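Local coordinates for UPF0270 protein PA3463 (Pseudomonas aeruginosa, PDB 1Y0N), which is a small protein of unknown function and a member of the uncharacterised UPF0270 family, at residues L18-F22 with C63-L67. Numbering follows the deposited sequence.
Sequences LLEDF and CQLML
The CA atoms of L18 and L65 are nearest each other, at 6.0 Å, where residues 18-22 of helix 12-24 pass strand 63-67. The segment axes come within 7.7 Å, their directions 50° from parallel. No direct hydrogen bond joins the segments. Instead a water links them, donating to L18 O at 2.9 Å and accepting from L65 N at the same distance. That carbonyl also takes the helical bond from F22 N, so two donors hold it.

L65 enters between L18 and F22, one helical turn apart. Its CD1 lies 3.5 Å from L18 CB, tight for two carbons; with chi1 of L65 off the staggered positions (-125°), this suggests strain or an uncertain side-chain fit. L65 CD2 sits over one face of the F22 ring, 4.3 Å from the centroid and displaced toward the rim: a CH-pi contact. The same methyl also reaches L19 CD2. F22 CG is anti to the backbone N (chi1 173°), which carries the ring across L65 until F22 CD1 rests 3.5 Å from L65 O. At the rim, F22 CZ meets L67, whose CG lies in the ring plane and whose CD2 is 3.9 Å away. Toward the start of the strand, the forked end of L18 faces C63 CB, each methyl 3.7 Å away.

The result is a helix packed on an edge strand of a three-stranded antiparallel sheet. Q64 and M66 pair through their backbones with L55 and V53 of central strand 52-56, whose I54 touches both L18 and L65. L19 also packs on A43, R44 and L47, tying helix 36-48 into the same apolar layer.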
ATOM      1  N   LEU A  18       2.484   3.988   6.009  1.00 33.84           N
ATOM      2  CA  LEU A  18       1.822   2.805   5.360  1.00 32.66           C
ATOM      3  C   LEU A  18       2.870   1.714   4.956  1.00 31.04           C
ATOM      4  O   LEU A  18       2.626   0.521   5.127  1.00 30.35           O
ATOM      5  CB  LEU A  18       1.024   3.242   4.093  1.00 31.79           C
ATOM      6  CG  LEU A  18      -0.166   4.246   4.123  1.00 34.46           C
ATOM      7  CD1 LEU A  18      -0.860   4.361   2.771  1.00 34.59           C
ATOM      8  CD2 LEU A  18      -1.201   3.844   5.091  1.00 34.76           C
ATOM      9  N   LEU A  19       4.015   2.148   4.408  1.00 30.83           N
ATOM     10  CA  LEU A  19       5.072   1.205   3.992  1.00 31.33           C
ATOM     11  C   LEU A  19       5.645   0.457   5.181  1.00 30.93           C
ATOM     12  O   LEU A  19       5.784  -0.752   5.143  1.00 32.01           O
ATOM     13  CB  LEU A  19       6.193   1.927   3.214  1.00 31.42           C
ATOM     14  CG  LEU A  19       5.826   2.288   1.776  1.00 31.24           C
ATOM     15  CD1 LEU A  19       6.790   3.377   1.291  1.00 33.89           C
ATOM     16  CD2 LEU A  19       5.888   1.067   0.872  1.00 31.78           C
ATOM     17  N   GLU A  20       5.953   1.196   6.258  1.00 32.10           N
ATOM     18  CA  GLU A  20       6.436   0.622   7.508  1.00 33.05           C
ATOM     19  C   GLU A  20       5.426  -0.332   8.123  1.00 33.52           C
ATOM     20  O   GLU A  20       5.804  -1.465   8.490  1.00 35.19           O
ATOM     21  CB  GLU A  20       6.895   1.747   8.480  1.00 34.14           C
ATOM     22  CG  GLU A  20       7.200   1.250   9.852  1.00 40.91           C
ATOM     23  CD  GLU A  20       8.107   2.194  10.657  1.00 48.35           C
ATOM     24  OE1 GLU A  20       8.405   3.352  10.186  1.00 47.69           O
ATOM     25  OE2 GLU A  20       8.508   1.717  11.762  1.00 52.37           O
ATOM     26  N   ASP A  21       4.142   0.067   8.183  1.00 33.18           N
ATOM     27  CA  ASP A  21       3.076  -0.852   8.651  1.00 33.93           C
ATOM     28  C   ASP A  21       3.100  -2.146   7.867  1.00 32.53           C
ATOM     29  O   ASP A  21       3.090  -3.232   8.432  1.00 34.24           O
ATOM     30  CB  ASP A  21       1.671  -0.226   8.519  1.00 34.09           C
ATOM     31  CG  ASP A  21       1.449   0.917   9.520  1.00 39.03           C
ATOM     32  OD1 ASP A  21       2.284   1.069  10.428  1.00 37.89           O
ATOM     33  OD2 ASP A  21       0.462   1.677   9.363  1.00 45.36           O
ATOM     34  N   PHE A  22       3.174  -2.032   6.553  1.00 32.52           N
ATOM     35  CA  PHE A  22       3.048  -3.205   5.649  1.00 30.26           C
ATOM     36  C   PHE A  22       4.173  -4.169   5.897  1.00 31.35           C
ATOM     37  O   PHE A  22       3.946  -5.363   6.065  1.00 31.97           O
ATOM     38  CB  PHE A  22       2.993  -2.699   4.194  1.00 31.73           C
ATOM     39  CG  PHE A  22       3.024  -3.783   3.165  1.00 33.15           C
ATOM     40  CD1 PHE A  22       1.915  -4.582   2.940  1.00 34.91           C
ATOM     41  CD2 PHE A  22       4.195  -4.021   2.440  1.00 35.32           C
ATOM     42  CE1 PHE A  22       1.949  -5.623   1.982  1.00 36.20           C
ATOM     43  CE2 PHE A  22       4.244  -5.025   1.447  1.00 36.24           C
ATOM     44  CZ  PHE A  22       3.135  -5.845   1.243  1.00 38.46           C
ATOM     45  N   CYS A  63      -6.323   4.186   5.198  1.00 50.37           N
ATOM     46  CA  CYS A  63      -5.573   3.601   4.086  1.00 48.57           C
ATOM     47  C   CYS A  63      -4.900   2.346   4.552  1.00 46.33           C
ATOM     48  O   CYS A  63      -4.534   2.203   5.743  1.00 46.72           O
ATOM     49  CB  CYS A  63      -4.456   4.544   3.582  1.00 49.36           C
ATOM     50  SG  CYS A  63      -4.956   5.804   2.398  1.00 51.42           S
ATOM     51  N   GLN A  64      -4.683   1.446   3.605  1.00 43.57           N
ATOM     52  CA  GLN A  64      -3.787   0.327   3.866  1.00 41.94           C
ATOM     53  C   GLN A  64      -3.051  -0.177   2.586  1.00 39.21           C
ATOM     54  O   GLN A  64      -3.633  -0.290   1.529  1.00 36.33           O
ATOM     55  CB  GLN A  64      -4.587  -0.824   4.515  1.00 43.50           C
ATOM     56  CG  GLN A  64      -3.741  -2.025   4.882  1.00 44.05           C
ATOM     57  CD  GLN A  64      -4.410  -2.875   5.890  1.00 47.19           C
ATOM     58  OE1 GLN A  64      -4.065  -4.045   6.072  1.00 46.82           O
ATOM     59  NE2 GLN A  64      -5.393  -2.294   6.573  1.00 45.14           N
ATOM     60  N   LEU A  65      -1.765  -0.475   2.742  1.00 37.65           N
ATOM     61  CA  LEU A  65      -0.986  -1.078   1.693  1.00 37.37           C
ATOM     62  C   LEU A  65      -1.276  -2.576   1.707  1.00 35.33           C
ATOM     63  O   LEU A  65      -1.316  -3.165   2.787  1.00 36.05           O
ATOM     64  CB  LEU A  65       0.497  -0.894   1.960  1.00 36.84           C
ATOM     65  CG  LEU A  65       1.228  -0.237   0.813  1.00 39.07           C
ATOM     66  CD1 LEU A  65       1.690   1.096   1.433  1.00 38.49           C
ATOM     67  CD2 LEU A  65       2.418  -1.008   0.384  1.00 42.38           C
ATOM     68  N   MET A  66      -1.527  -3.149   0.523  1.00 32.69           N
ATOM     69  CA  MET A  66      -1.798  -4.591   0.372  1.00 32.33           C
ATOM     70  C   MET A  66      -1.106  -5.133  -0.894  1.00 30.69           C
ATOM     71  O   MET A  66      -0.958  -4.432  -1.880  1.00 31.65           O
ATOM     72  CB  MET A  66      -3.342  -4.850   0.309  1.00 30.71           C
ATOM     73  CG  MET A  66      -4.116  -4.881   1.737  1.00 36.33           C
ATOM     74  SD  MET A  66      -5.796  -5.430   1.518  1.00 34.43           S
ATOM     75  CE  MET A  66      -5.359  -7.159   1.692  1.00 36.86           C
ATOM     76  N   LEU A  67      -0.707  -6.390  -0.873  1.00 30.23           N
ATOM     77  CA  LEU A  67      -0.297  -7.081  -2.099  1.00 30.34           C
ATOM     78  C   LEU A  67      -1.541  -7.226  -3.010  1.00 29.86           C
ATOM     79  O   LEU A  67      -2.620  -7.575  -2.549  1.00 29.53           O
ATOM     80  CB  LEU A  67       0.252  -8.493  -1.797  1.00 30.30           C
ATOM     81  CG  LEU A  67       1.629  -8.619  -1.117  1.00 31.55           C
ATOM     82  CD1 LEU A  67       2.006 -10.087  -0.778  1.00 39.09           C
ATOM     83  CD2 LEU A  67       2.668  -7.986  -2.029  1.00 36.45           C
TER
HETATM   84  O   HOH W   1      -0.138  -0.272   5.116  1.00 30.79           O